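Local coordinates for AT-less polyketide synthase (Streptomyces platensis subsp. rosaceus, PDB 4QYR), which is a ketosynthase domain of the isomigrastatin polyketide synthase and probably catalyses the decarboxylative condensation that extends a growing polyketide chain held on carrier proteins, at residues P220-D232 and A378-L390. Sequence-based numbering, arbitrary orientation.
Sequences PDGRCKTFSAGAD and ALHCDRLNPHLPL
Phe227 and Ala229 pair with the backbone of Arg383 and Asn385, making a single beta bridge, centred on Ser228 and Leu384, between two loops of the thiolase-type ketosynthase fold. Loop 220-232 leads into strand 239-247, and loop 378-390 into strand 394-396, which lies at one edge of the main mixed sheet. Two hydrogen bonds define the bridge, Ala229 N to Arg383 O at 2.9 Å and a weak one from Asn385 N to Phe227 O, both bent at the hydrogen, to 133° and 130° respectively.

A type II turn from Lys225 to Ser228 brings the 220-232 loop to the bridge. Its Lys225 O accepts from Ser228 N and Ser228 OG, both on the same face of the carbonyl plane, while Lys225 NZ forms salt bridges with Asp221 and Asp232.

Apolar and ring contacts extend the interface. Arg223 CB sits over one face of the His380 ring, 4.3 Å from its centroid, a CH-pi contact; the guanidinium, steeply inclined to that ring, continues to a salt bridge with Asp36. Lys225 crosses His380 at about a right angle, its CG 3.5 Å from His380 CB. With SG anti to the backbone N (chi1 -162°), Cys381 places that sulfur 3.6 Å from Phe227 CB.

Beyond the bridge, Asn385 opens an Asx turn, its OD1 accepting from His387 N at 2.9 Å.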
loop_
_atom_site.group_PDB
_atom_site.type_symbol
_atom_site.label_atom_id
_atom_site.label_comp_id
_atom_site.label_asym_id
_atom_site.label_seq_id
_atom_site.Cartn_x
_atom_site.Cartn_y
_atom_site.Cartn_z
ATOM N N PRO A 220 16.854 -4.421 27.148
ATOM C CA PRO A 220 16.820 -3.884 28.513
ATOM C C PRO A 220 17.587 -2.587 28.696
ATOM O O PRO A 220 17.237 -1.846 29.617
ATOM C CB PRO A 220 17.455 -4.994 29.353
ATOM C CG PRO A 220 17.400 -6.220 28.505
ATOM C CD PRO A 220 17.420 -5.774 27.090
ATOM N N ASP A 221 18.594 -2.322 27.860
ATOM C CA ASP A 221 19.392 -1.086 27.958
ATOM C C ASP A 221 19.123 -0.123 26.802
ATOM O O ASP A 221 19.891 0.808 26.553
ATOM C CB ASP A 221 20.889 -1.403 28.009
ATOM C CG ASP A 221 21.366 -2.191 26.801
ATOM O OD1 ASP A 221 20.609 -2.330 25.818
ATOM O OD2 ASP A 221 22.518 -2.662 26.827
ATOM N N GLY A 222 18.044 -0.396 26.086
ATOM C CA GLY A 222 17.588 0.441 25.004
ATOM C C GLY A 222 18.593 0.776 23.928
ATOM O O GLY A 222 18.631 1.907 23.457
ATOM N N ARG A 223 19.400 -0.186 23.513
ATOM C CA ARG A 223 20.311 0.076 22.409
ATOM C C ARG A 223 20.209 -1.003 21.342
ATOM O O ARG A 223 19.993 -2.177 21.654
ATOM C CB ARG A 223 21.749 0.199 22.918
ATOM C CG ARG A 223 22.257 1.647 23.017
ATOM C CD ARG A 223 21.551 2.426 24.099
ATOM N NE ARG A 223 22.022 3.801 24.184
ATOM C CZ ARG A 223 21.697 4.657 25.154
ATOM N NH1 ARG A 223 22.188 5.893 25.138
ATOM N NH2 ARG A 223 20.881 4.299 26.133
ATOM N N CYS A 224 20.341 -0.600 20.082
ATOM C CA CYS A 224 20.437 -1.568 19.003
ATOM C C CYS A 224 21.867 -1.988 18.844
ATOM O O CYS A 224 22.592 -1.415 18.040
ATOM C CB CYS A 224 19.945 -1.001 17.680
ATOM S SG CYS A 224 18.183 -0.903 17.518
ATOM N N LYS A 225 22.280 -3.000 19.598
ATOM C CA LYS A 225 23.664 -3.420 19.535
ATOM C C LYS A 225 23.837 -4.398 18.387
ATOM O O LYS A 225 24.175 -5.553 18.592
ATOM C CB LYS A 225 24.104 -4.021 20.861
ATOM C CG LYS A 225 24.052 -3.026 22.011
ATOM C CD LYS A 225 24.358 -3.691 23.339
ATOM C CE LYS A 225 23.257 -4.651 23.725
ATOM N NZ LYS A 225 22.183 -3.985 24.497
ATOM N N THR A 226 23.585 -3.904 17.175
ATOM C CA THR A 226 23.723 -4.681 15.948
ATOM C C THR A 226 25.118 -5.253 15.775
ATOM O O THR A 226 26.105 -4.546 15.962
ATOM C CB THR A 226 23.406 -3.829 14.715
ATOM O OG1 THR A 226 22.144 -3.176 14.894
ATOM C CG2 THR A 226 23.358 -4.688 13.457
ATOM N N PHE A 227 25.162 -6.538 15.415
ATOM C CA PHE A 227 26.371 -7.341 15.190
ATOM C C PHE A 227 27.104 -7.696 16.476
ATOM O O PHE A 227 28.007 -8.525 16.457
ATOM C CB PHE A 227 27.337 -6.642 14.240
ATOM C CG PHE A 227 26.713 -6.204 12.960
ATOM C CD1 PHE A 227 26.909 -4.904 12.482
ATOM C CD2 PHE A 227 25.918 -7.076 12.227
ATOM C CE1 PHE A 227 26.323 -4.482 11.282
ATOM C CE2 PHE A 227 25.333 -6.665 11.029
ATOM C CZ PHE A 227 25.544 -5.358 10.558
ATOM N N SER A 228 26.715 -7.092 17.592
ATOM C CA SER A 228 27.401 -7.362 18.853
ATOM C C SER A 228 27.144 -8.781 19.326
ATOM O O SER A 228 26.241 -9.451 18.844
ATOM C CB SER A 228 26.963 -6.395 19.939
ATOM O OG SER A 228 25.868 -6.928 20.650
ATOM N N ALA A 229 27.938 -9.229 20.286
ATOM C CA ALA A 229 27.764 -10.554 20.859
ATOM C C ALA A 229 26.646 -10.534 21.893
ATOM O O ALA A 229 26.022 -11.559 22.179
ATOM C CB ALA A 229 29.065 -11.036 21.487
ATOM N N GLY A 230 26.403 -9.354 22.449
ATOM C CA GLY A 230 25.422 -9.203 23.502
ATOM C C GLY A 230 24.155 -8.552 22.996
ATOM O O GLY A 230 23.423 -7.925 23.756
ATOM N N ALA A 231 23.900 -8.689 21.704
ATOM C CA ALA A 231 22.667 -8.178 21.119
ATOM C C ALA A 231 21.476 -8.895 21.759
ATOM O O ALA A 231 21.458 -10.122 21.850
ATOM C CB ALA A 231 22.676 -8.363 19.596
ATOM N N ASP A 232 20.491 -8.127 22.210
ATOM C CA ASP A 232 19.435 -8.676 23.051
ATOM C C ASP A 232 18.123 -7.932 22.870
ATOM O O ASP A 232 17.271 -7.934 23.757
ATOM C CB ASP A 232 19.854 -8.631 24.526
ATOM C CG ASP A 232 20.085 -7.205 25.038
ATOM O OD1 ASP A 232 20.221 -6.267 24.217
ATOM O OD2 ASP A 232 20.167 -7.031 26.276
ATOM N N ALA A 378 30.348 1.576 13.355
ATOM C CA ALA A 378 29.214 0.916 13.979
ATOM C C ALA A 378 29.431 0.985 15.482
ATOM O O ALA A 378 30.565 1.132 15.941
ATOM C CB ALA A 378 29.076 -0.524 13.502
ATOM N N LEU A 379 28.357 0.895 16.252
ATOM C CA LEU A 379 28.462 1.180 17.673
ATOM C C LEU A 379 28.083 -0.002 18.547
ATOM O O LEU A 379 27.409 -0.928 18.091
ATOM C CB LEU A 379 27.592 2.380 18.019
ATOM C CG LEU A 379 28.248 3.756 17.936
ATOM C CD1 LEU A 379 28.912 4.017 16.592
ATOM C CD2 LEU A 379 27.203 4.807 18.230
ATOM N N HIS A 380 28.522 0.048 19.805
ATOM C CA HIS A 380 28.333 -1.034 20.781
ATOM C C HIS A 380 28.810 -2.375 20.251
ATOM O O HIS A 380 28.318 -3.426 20.638
ATOM C CB HIS A 380 26.868 -1.152 21.189
ATOM C CG HIS A 380 26.187 0.163 21.373
ATOM N ND1 HIS A 380 25.408 0.740 20.391
ATOM C CD2 HIS A 380 26.171 1.017 22.421
ATOM C CE1 HIS A 380 24.933 1.890 20.832
ATOM N NE2 HIS A 380 25.381 2.082 22.062
ATOM N N CYS A 381 29.784 -2.331 19.365
ATOM C CA CYS A 381 30.100 -3.496 18.581
ATOM C C CYS A 381 31.548 -3.908 18.812
ATOM O O CYS A 381 32.223 -4.391 17.903
ATOM C CB CYS A 381 29.828 -3.198 17.108
ATOM S SG CYS A 381 29.681 -4.647 16.103
ATOM N N ASP A 382 32.021 -3.717 20.038
ATOM C CA ASP A 382 33.411 -4.024 20.357
ATOM C C ASP A 382 33.671 -5.522 20.322
ATOM O O ASP A 382 34.716 -5.963 19.858
ATOM C CB ASP A 382 33.800 -3.440 21.722
ATOM C CG ASP A 382 33.529 -1.943 21.816
ATOM O OD1 ASP A 382 33.941 -1.203 20.895
ATOM O OD2 ASP A 382 32.905 -1.505 22.809
ATOM N N ARG A 383 32.712 -6.302 20.796
ATOM C CA ARG A 383 32.830 -7.752 20.754
ATOM C C ARG A 383 31.828 -8.332 19.745
ATOM O O ARG A 383 30.616 -8.304 19.975
ATOM C CB ARG A 383 32.605 -8.327 22.149
ATOM C CG ARG A 383 32.778 -9.816 22.249
ATOM C CD ARG A 383 34.214 -10.159 22.546
ATOM N NE ARG A 383 34.719 -9.455 23.721
ATOM C CZ ARG A 383 35.453 -10.030 24.674
ATOM N NH1 ARG A 383 35.749 -11.323 24.595
ATOM N NH2 ARG A 383 35.883 -9.317 25.714
ATOM N N LEU A 384 32.324 -8.841 18.619
ATOM C CA LEU A 384 31.442 -9.267 17.531
ATOM C C LEU A 384 30.606 -10.491 17.889
ATOM O O LEU A 384 30.922 -11.220 18.830
ATOM C CB LEU A 384 32.244 -9.575 16.266
ATOM C CG LEU A 384 32.896 -8.469 15.432
ATOM C CD1 LEU A 384 33.105 -8.966 14.010
ATOM C CD2 LEU A 384 32.080 -7.194 15.427
ATOM N N ASN A 385 29.546 -10.715 17.117
ATOM C CA ASN A 385 28.699 -11.899 17.259
ATOM C C ASN A 385 29.405 -13.169 16.765
ATOM O O ASN A 385 30.024 -13.180 15.698
ATOM C CB ASN A 385 27.392 -11.683 16.497
ATOM C CG ASN A 385 26.317 -12.698 16.849
ATOM O OD1 ASN A 385 26.550 -13.903 16.842
ATOM N ND2 ASN A 385 25.115 -12.206 17.115
ATOM N N PRO A 386 29.314 -14.249 17.551
ATOM C CA PRO A 386 29.967 -15.529 17.240
ATOM C C PRO A 386 29.348 -16.321 16.085
ATOM O O PRO A 386 29.940 -17.325 15.690
ATOM C CB PRO A 386 29.818 -16.320 18.538
ATOM C CG PRO A 386 29.502 -15.308 19.595
ATOM C CD PRO A 386 28.740 -14.237 18.908
ATOM N N HIS A 387 28.194 -15.898 15.568
ATOM C CA HIS A 387 27.512 -16.641 14.512
ATOM C C HIS A 387 27.633 -15.946 13.163
ATOM O O HIS A 387 27.099 -16.405 12.155
ATOM C CB HIS A 387 26.041 -16.851 14.865
ATOM C CG HIS A 387 25.820 -17.748 16.039
ATOM N ND1 HIS A 387 25.794 -19.124 15.930
ATOM C CD2 HIS A 387 25.619 -17.477 17.350
ATOM C CE1 HIS A 387 25.595 -19.655 17.121
ATOM N NE2 HIS A 387 25.484 -18.675 18.003
ATOM N N LEU A 388 28.342 -14.832 13.138
ATOM C CA LEU A 388 28.674 -14.216 11.870
ATOM C C LEU A 388 29.649 -15.143 11.167
ATOM O O LEU A 388 30.365 -15.902 11.827
ATOM C CB LEU A 388 29.276 -12.826 12.075
ATOM C CG LEU A 388 28.413 -11.908 12.931
ATOM C CD1 LEU A 388 29.105 -10.588 13.146
ATOM C CD2 LEU A 388 27.049 -11.723 12.283
ATOM N N PRO A 389 29.677 -15.097 9.831
ATOM C CA PRO A 389 30.529 -16.008 9.070
ATOM C C PRO A 389 32.004 -15.765 9.345
ATOM O O PRO A 389 32.433 -14.613 9.486
ATOM C CB PRO A 389 30.188 -15.675 7.615
ATOM C CG PRO A 389 28.875 -14.988 7.677
ATOM C CD PRO A 389 28.909 -14.213 8.945
ATOM N N LEU A 390 32.763 -16.854 9.423
ATOM C CA LEU A 390 34.197 -16.785 9.651
ATOM C C LEU A 390 34.926 -16.599 8.324
ATOM O O LEU A 390 36.119 -16.293 8.289
ATOM C CB LEU A 390 34.678 -18.057 10.345
ATOM C CG LEU A 390 34.009 -18.418 11.669
ATOM C CD1 LEU A 390 33.163 -19.664 11.491
ATOM C CD2 LEU A 390 35.061 -18.650 12.737
#